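Side-chain contacts in soluble lytic murein transglycosylase (Pseudomonas aeruginosa, PDB 5OHU), which cleaves the glycan strands of cell-wall peptidoglycan as a lytic transglycosylase, turning the polymer over by both exolytic and endolytic cuts: residues A[64-69]-A[83-88]; A[90-95]-A[410-415]. One frame throughout, in Å; residues are numbered along the deposited sequence.

Interaction 1 of 2, residues A[64-69]-A[83-88]; sequences YLAYDE and ERFLTE. With PO4 (phosphate ion), chain C.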
loop_
_atom_site.group_PDB
_atom_site.type_symbol
_atom_site.label_atom_id
_atom_site.label_comp_id
_atom_site.label_asym_id
_atom_site.label_seq_id
_atom_site.Cartn_x
_atom_site.Cartn_y
_atom_site.Cartn_z
ATOM N N TYR A 64 10.811 16.014 -24.121
ATOM C CA TYR A 64 9.694 16.643 -23.422
ATOM C C TYR A 64 9.073 17.766 -24.251
ATOM O O TYR A 64 7.849 17.923 -24.273
ATOM C CB TYR A 64 10.145 17.156 -22.054
ATOM C CG TYR A 64 10.111 16.086 -20.974
ATOM C CD1 TYR A 64 10.974 15.006 -21.019
ATOM C CD2 TYR A 64 9.211 16.159 -19.921
ATOM C CE1 TYR A 64 10.947 14.026 -20.055
ATOM C CE2 TYR A 64 9.171 15.177 -18.936
ATOM C CZ TYR A 64 10.052 14.112 -19.013
ATOM O OH TYR A 64 10.054 13.120 -18.064
ATOM N N LEU A 65 9.890 18.553 -24.947
ATOM C CA LEU A 65 9.331 19.588 -25.813
ATOM C C LEU A 65 8.636 18.971 -27.016
ATOM O O LEU A 65 7.514 19.355 -27.364
ATOM C CB LEU A 65 10.417 20.558 -26.265
ATOM C CG LEU A 65 11.157 21.282 -25.136
ATOM C CD1 LEU A 65 12.173 22.272 -25.721
ATOM C CD2 LEU A 65 10.180 21.990 -24.206
ATOM N N ALA A 66 9.307 18.025 -27.678
ATOM C CA ALA A 66 8.662 17.229 -28.711
ATOM C C ALA A 66 7.320 16.690 -28.235
ATOM O O ALA A 66 6.326 16.734 -28.966
ATOM C CB ALA A 66 9.581 16.079 -29.124
ATOM N N TYR A 67 7.272 16.185 -27.004
ATOM C CA TYR A 67 6.036 15.612 -26.488
ATOM C C TYR A 67 4.944 16.668 -26.385
ATOM O O TYR A 67 3.795 16.423 -26.759
ATOM C CB TYR A 67 6.296 14.968 -25.128
ATOM C CG TYR A 67 5.063 14.414 -24.469
ATOM C CD1 TYR A 67 4.228 15.229 -23.708
ATOM C CD2 TYR A 67 4.731 13.077 -24.600
ATOM C CE1 TYR A 67 3.099 14.721 -23.094
ATOM C CE2 TYR A 67 3.605 12.565 -23.999
ATOM C CZ TYR A 67 2.792 13.391 -23.244
ATOM O OH TYR A 67 1.676 12.868 -22.632
ATOM N N ASP A 68 5.272 17.839 -25.840
ATOM C CA ASP A 68 4.258 18.878 -25.701
ATOM C C ASP A 68 3.768 19.341 -27.065
ATOM O O ASP A 68 2.564 19.504 -27.290
ATOM C CB ASP A 68 4.807 20.059 -24.899
ATOM C CG ASP A 68 5.257 19.665 -23.509
ATOM O OD1 ASP A 68 4.637 18.768 -22.901
ATOM O OD2 ASP A 68 6.243 20.257 -23.023
ATOM N N GLU A 69 4.694 19.544 -27.997
ATOM C CA GLU A 69 4.316 20.049 -29.311
ATOM C C GLU A 69 3.427 19.056 -30.046
ATOM O O GLU A 69 2.401 19.434 -30.624
ATOM C CB GLU A 69 5.574 20.364 -30.109
ATOM C CG GLU A 69 5.377 21.396 -31.197
ATOM C CD GLU A 69 4.874 20.793 -32.489
ATOM O OE1 GLU A 69 5.007 19.561 -32.656
ATOM O OE2 GLU A 69 4.348 21.553 -33.332
ATOM N N GLU A 83 3.373 7.370 -34.597
ATOM C CA GLU A 83 4.001 6.060 -34.469
ATOM C C GLU A 83 5.499 6.208 -34.284
ATOM O O GLU A 83 6.102 5.563 -33.412
ATOM C CB GLU A 83 3.695 5.217 -35.700
ATOM C CG GLU A 83 2.285 4.677 -35.720
ATOM C CD GLU A 83 1.929 4.060 -37.052
ATOM O OE1 GLU A 83 2.781 4.101 -37.968
ATOM O OE2 GLU A 83 0.797 3.535 -37.185
ATOM N N ARG A 84 6.099 7.100 -35.067
ATOM C CA ARG A 84 7.520 7.381 -34.932
ATOM C C ARG A 84 7.860 7.883 -33.533
ATOM O O ARG A 84 8.853 7.453 -32.937
ATOM C CB ARG A 84 7.946 8.387 -35.992
ATOM C CG ARG A 84 9.353 8.892 -35.833
ATOM C CD ARG A 84 9.674 9.829 -36.971
ATOM N NE ARG A 84 11.047 10.286 -36.865
ATOM C CZ ARG A 84 11.404 11.417 -36.275
ATOM N NH1 ARG A 84 10.452 12.179 -35.766
ATOM N NH2 ARG A 84 12.692 11.776 -36.200
ATOM N N PHE A 85 7.044 8.776 -32.977
ATOM C CA PHE A 85 7.338 9.268 -31.639
ATOM C C PHE A 85 7.206 8.165 -30.593
ATOM O O PHE A 85 8.043 8.051 -29.688
ATOM C CB PHE A 85 6.426 10.433 -31.295
ATOM C CG PHE A 85 6.821 11.136 -30.036
ATOM C CD1 PHE A 85 6.321 10.729 -28.809
ATOM C CD2 PHE A 85 7.722 12.183 -30.079
ATOM C CE1 PHE A 85 6.695 11.376 -27.637
ATOM C CE2 PHE A 85 8.098 12.842 -28.928
ATOM C CZ PHE A 85 7.588 12.440 -27.701
ATOM N N LEU A 86 6.152 7.352 -30.683
ATOM C CA LEU A 86 6.011 6.254 -29.739
ATOM C C LEU A 86 7.074 5.187 -29.960
ATOM O O LEU A 86 7.476 4.504 -29.010
ATOM C CB LEU A 86 4.619 5.643 -29.843
ATOM C CG LEU A 86 3.467 6.603 -29.559
ATOM C CD1 LEU A 86 2.189 5.989 -30.075
ATOM C CD2 LEU A 86 3.359 6.889 -28.066
ATOM N N THR A 87 7.530 5.036 -31.204
ATOM C CA THR A 87 8.581 4.077 -31.517
ATOM C C THR A 87 9.889 4.438 -30.837
ATOM O O THR A 87 10.579 3.564 -30.309
ATOM C CB THR A 87 8.778 4.008 -33.030
ATOM O OG1 THR A 87 7.651 3.349 -33.605
ATOM C CG2 THR A 87 10.079 3.278 -33.413
ATOM N N GLU A 88 10.244 5.716 -30.836
ATOM C CA GLU A 88 11.568 6.147 -30.403
ATOM C C GLU A 88 11.589 6.762 -29.015
ATOM O O GLU A 88 12.673 6.969 -28.463
ATOM C CB GLU A 88 12.129 7.138 -31.424
ATOM C CG GLU A 88 11.782 6.682 -32.826
ATOM C CD GLU A 88 12.474 7.437 -33.935
ATOM O OE1 GLU A 88 12.687 6.796 -34.984
ATOM O OE2 GLU A 88 12.803 8.641 -33.773
HETATM P P PO4 C . 14.409 8.841 -36.956
HETATM O O1 PO4 C . 14.348 10.033 -36.042
HETATM O O2 PO4 C . 13.058 8.188 -37.005
HETATM O O3 PO4 C . 15.443 7.860 -36.458
HETATM O O4 PO4 C . 14.741 9.331 -38.335
#

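Interaction 2 of 2, residues A[90-95]-A[410-415]; sequences GDLPQI and TRRAME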
loop_
_atom_site.group_PDB
_atom_site.type_symbol
_atom_site.label_atom_id
_atom_site.label_comp_id
_atom_site.label_asym_id
_atom_site.label_seq_id
_atom_site.Cartn_x
_atom_site.Cartn_y
_atom_site.Cartn_z
ATOM N N GLY A 90 9.304 5.665 -26.347
ATOM C CA GLY A 90 8.424 4.859 -25.521
ATOM C C GLY A 90 8.798 4.823 -24.055
ATOM O O GLY A 90 8.034 4.274 -23.250
ATOM N N ASP A 91 9.941 5.402 -23.694
ATOM C CA ASP A 91 10.450 5.379 -22.330
ATOM C C ASP A 91 10.065 6.609 -21.523
ATOM O O ASP A 91 10.325 6.636 -20.315
ATOM C CB ASP A 91 11.979 5.249 -22.337
ATOM C CG ASP A 91 12.654 6.460 -22.939
ATOM O OD1 ASP A 91 12.127 6.989 -23.949
ATOM O OD2 ASP A 91 13.701 6.890 -22.405
ATOM N N LEU A 92 9.482 7.623 -22.150
ATOM C CA LEU A 92 9.026 8.781 -21.397
ATOM C C LEU A 92 8.000 8.349 -20.353
ATOM O O LEU A 92 7.120 7.525 -20.645
ATOM C CB LEU A 92 8.418 9.835 -22.318
ATOM C CG LEU A 92 9.404 10.579 -23.217
ATOM C CD1 LEU A 92 8.697 11.683 -23.995
ATOM C CD2 LEU A 92 10.543 11.141 -22.384
ATOM N N PRO A 93 8.098 8.862 -19.122
ATOM C CA PRO A 93 7.127 8.463 -18.086
ATOM C C PRO A 93 5.694 8.737 -18.485
ATOM O O PRO A 93 4.797 7.969 -18.114
ATOM C CB PRO A 93 7.535 9.308 -16.866
ATOM C CG PRO A 93 8.973 9.704 -17.131
ATOM C CD PRO A 93 9.061 9.868 -18.637
ATOM N N GLN A 94 5.451 9.805 -19.240
ATOM C CA GLN A 94 4.100 10.242 -19.566
ATOM C C GLN A 94 3.592 9.698 -20.901
ATOM O O GLN A 94 2.505 10.089 -21.336
ATOM C CB GLN A 94 4.033 11.774 -19.570
ATOM C CG GLN A 94 4.762 12.435 -20.719
ATOM C CD GLN A 94 6.240 12.676 -20.434
ATOM O OE1 GLN A 94 6.866 11.950 -19.661
ATOM N NE2 GLN A 94 6.794 13.718 -21.042
ATOM N N ILE A 95 4.340 8.798 -21.552
ATOM C CA ILE A 95 3.969 8.350 -22.888
ATOM C C ILE A 95 2.608 7.665 -22.898
ATOM O O ILE A 95 1.941 7.636 -23.935
ATOM C CB ILE A 95 5.062 7.420 -23.469
ATOM C CG1 ILE A 95 5.010 7.445 -24.987
ATOM C CG2 ILE A 95 4.874 5.984 -23.012
ATOM C CD1 ILE A 95 5.318 8.804 -25.562
ATOM N N THR A 410 17.913 8.050 -16.938
ATOM C CA THR A 410 18.847 8.545 -15.930
ATOM C C THR A 410 19.376 9.929 -16.297
ATOM O O THR A 410 19.343 10.861 -15.482
ATOM C CB THR A 410 19.992 7.541 -15.764
ATOM O OG1 THR A 410 19.461 6.290 -15.303
ATOM C CG2 THR A 410 21.031 8.050 -14.777
ATOM N N ARG A 411 19.864 10.080 -17.531
ATOM C CA ARG A 411 20.340 11.377 -17.993
ATOM C C ARG A 411 19.244 12.428 -17.898
ATOM O O ARG A 411 19.487 13.551 -17.442
ATOM C CB ARG A 411 20.855 11.251 -19.423
ATOM C CG ARG A 411 22.127 10.428 -19.534
ATOM C CD ARG A 411 22.123 9.564 -20.781
ATOM N NE ARG A 411 22.382 10.348 -21.986
ATOM C CZ ARG A 411 23.562 10.429 -22.592
ATOM N NH1 ARG A 411 24.608 9.764 -22.114
ATOM N NH2 ARG A 411 23.694 11.170 -23.683
ATOM N N ARG A 412 18.024 12.077 -18.306
ATOM C CA ARG A 412 16.912 13.005 -18.149
ATOM C C ARG A 412 16.695 13.346 -16.679
ATOM O O ARG A 412 16.477 14.512 -16.333
ATOM C CB ARG A 412 15.642 12.418 -18.775
ATOM C CG ARG A 412 15.670 12.370 -20.320
ATOM C CD ARG A 412 14.266 12.219 -20.951
ATOM N NE ARG A 412 13.517 11.076 -20.431
ATOM C CZ ARG A 412 13.584 9.844 -20.931
ATOM N NH1 ARG A 412 14.366 9.589 -21.977
ATOM N NH2 ARG A 412 12.869 8.859 -20.388
ATOM N N ALA A 413 16.776 12.345 -15.796
ATOM C CA ALA A 413 16.596 12.602 -14.369
ATOM C C ALA A 413 17.730 13.462 -13.815
ATOM O O ALA A 413 17.489 14.384 -13.020
ATOM C CB ALA A 413 16.492 11.282 -13.605
ATOM N N MET A 414 18.971 13.180 -14.225
ATOM C CA MET A 414 20.099 14.014 -13.820
ATOM C C MET A 414 19.859 15.473 -14.181
ATOM O O MET A 414 19.970 16.365 -13.335
ATOM C CB MET A 414 21.388 13.527 -14.483
ATOM C CG MET A 414 21.875 12.163 -14.048
ATOM S SD MET A 414 22.381 12.165 -12.329
ATOM C CE MET A 414 23.155 10.553 -12.199
ATOM N N GLU A 415 19.531 15.733 -15.446
ATOM C CA GLU A 415 19.369 17.110 -15.897
ATOM C C GLU A 415 18.203 17.787 -15.193
ATOM O O GLU A 415 18.304 18.956 -14.811
ATOM C CB GLU A 415 19.178 17.153 -17.410
ATOM C CG GLU A 415 19.179 18.555 -17.964
ATOM C CD GLU A 415 20.458 19.288 -17.635
ATOM O OE1 GLU A 415 21.543 18.685 -17.791
ATOM O OE2 GLU A 415 20.377 20.460 -17.204
#

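Interaction 1 of 2, residues A[64-69]-A[83-88]
Segments 64-69 and 83-88 lie on two helices close in sequence, 62-72 and 79-88; within the two segments the nearest CA atoms are those of Y67 and F85, 8.3 Å apart. This is helix-helix packing within the all-helical superhelical ring of Slt-type transglycosylases, and here it rests on one aromatic side chain. With chi1 at -170°, F85 swings CG away from its own N and lays the far end of its ring against A66 and Y67. The CB of A66 meets the ring edge near its plane, 3.6 Å from F85 CE2, while F85 CZ lies 3.7 Å from the CA of Y67. The side chains of Y67 and F85 cross at roughly a right angle, and F85 CE1 comes to the edge of the tyrosine ring, 4.0 Å from Y67 CD2. H89 meets F85 edge-to-face, and I95 of helix 95-108 also packs on it. Away from this apolar contact, R84 runs extended from CG to NE and binds a phosphate ion, probably from the crystallisation liquor. The approach of R84 NH2 to phosphate O1 is doubtfully short, but R84 NE donates to phosphate O2 at 2.9 Å with an N-H...O angle of 147°.

Interaction 2 of 2, residues A[90-95]-A[410-415]
R412 meets D91 end-on: both terminal nitrogens of the guanidinium converge on a single carboxylate oxygen, NH1 at 2.8 Å and NH2 at 2.9 Å from D91 OD2, in a salt bridge with two hydrogen bonds. OD2 lies in the guanidinium plane, but the carboxylate is turned 80° against it, so the two groups do not pair side by side. NH1 arrives on the syn side of OD2, 32° out of the carboxylate plane, and NH2 from well above the same face. A bend at chi3 (-54°) turns the end of the R412 chain, whose guanidinium then passes over L92. The CD2 methyl of L92 sits against one face, offset toward the rim, 3.6 Å from both NE and CZ of R412, and the two side chains cross at about a right angle. Ionic grip at the edge and apolar cover on a face together probably limit rotation of the group. NE turns to a second acid, E428 of helix 422-433, in another salt bridge. The contact thus joins the loop between helices 79-88 and 95-108 to helix 408-418 of the L domain, with P60 also packing on R412 and F85 of helix 79-88 on L92.

Interactions 1 and 2 follow one another along the chain, their centres about 12 Å apart. The helix that supplies F85 to interaction 1 runs on into the loop that holds D91 and L92 in interaction 2. They also touch directly: Y67 OH lies 3.2 Å from the carbonyl O of Q94, a probable hydrogen bond, and L86 CD2 packs 3.5 Å from I95 CG1. Y64 OH is 3.4 Å from P93 CD and hydrogen-bonds to E428 OE1, the same oxygen that pairs with R412 NE. Interaction 1 thus packs neighbouring N-terminal helices, while interaction 2 joins segments 315 residues apart in sequence and probably helps close the ring.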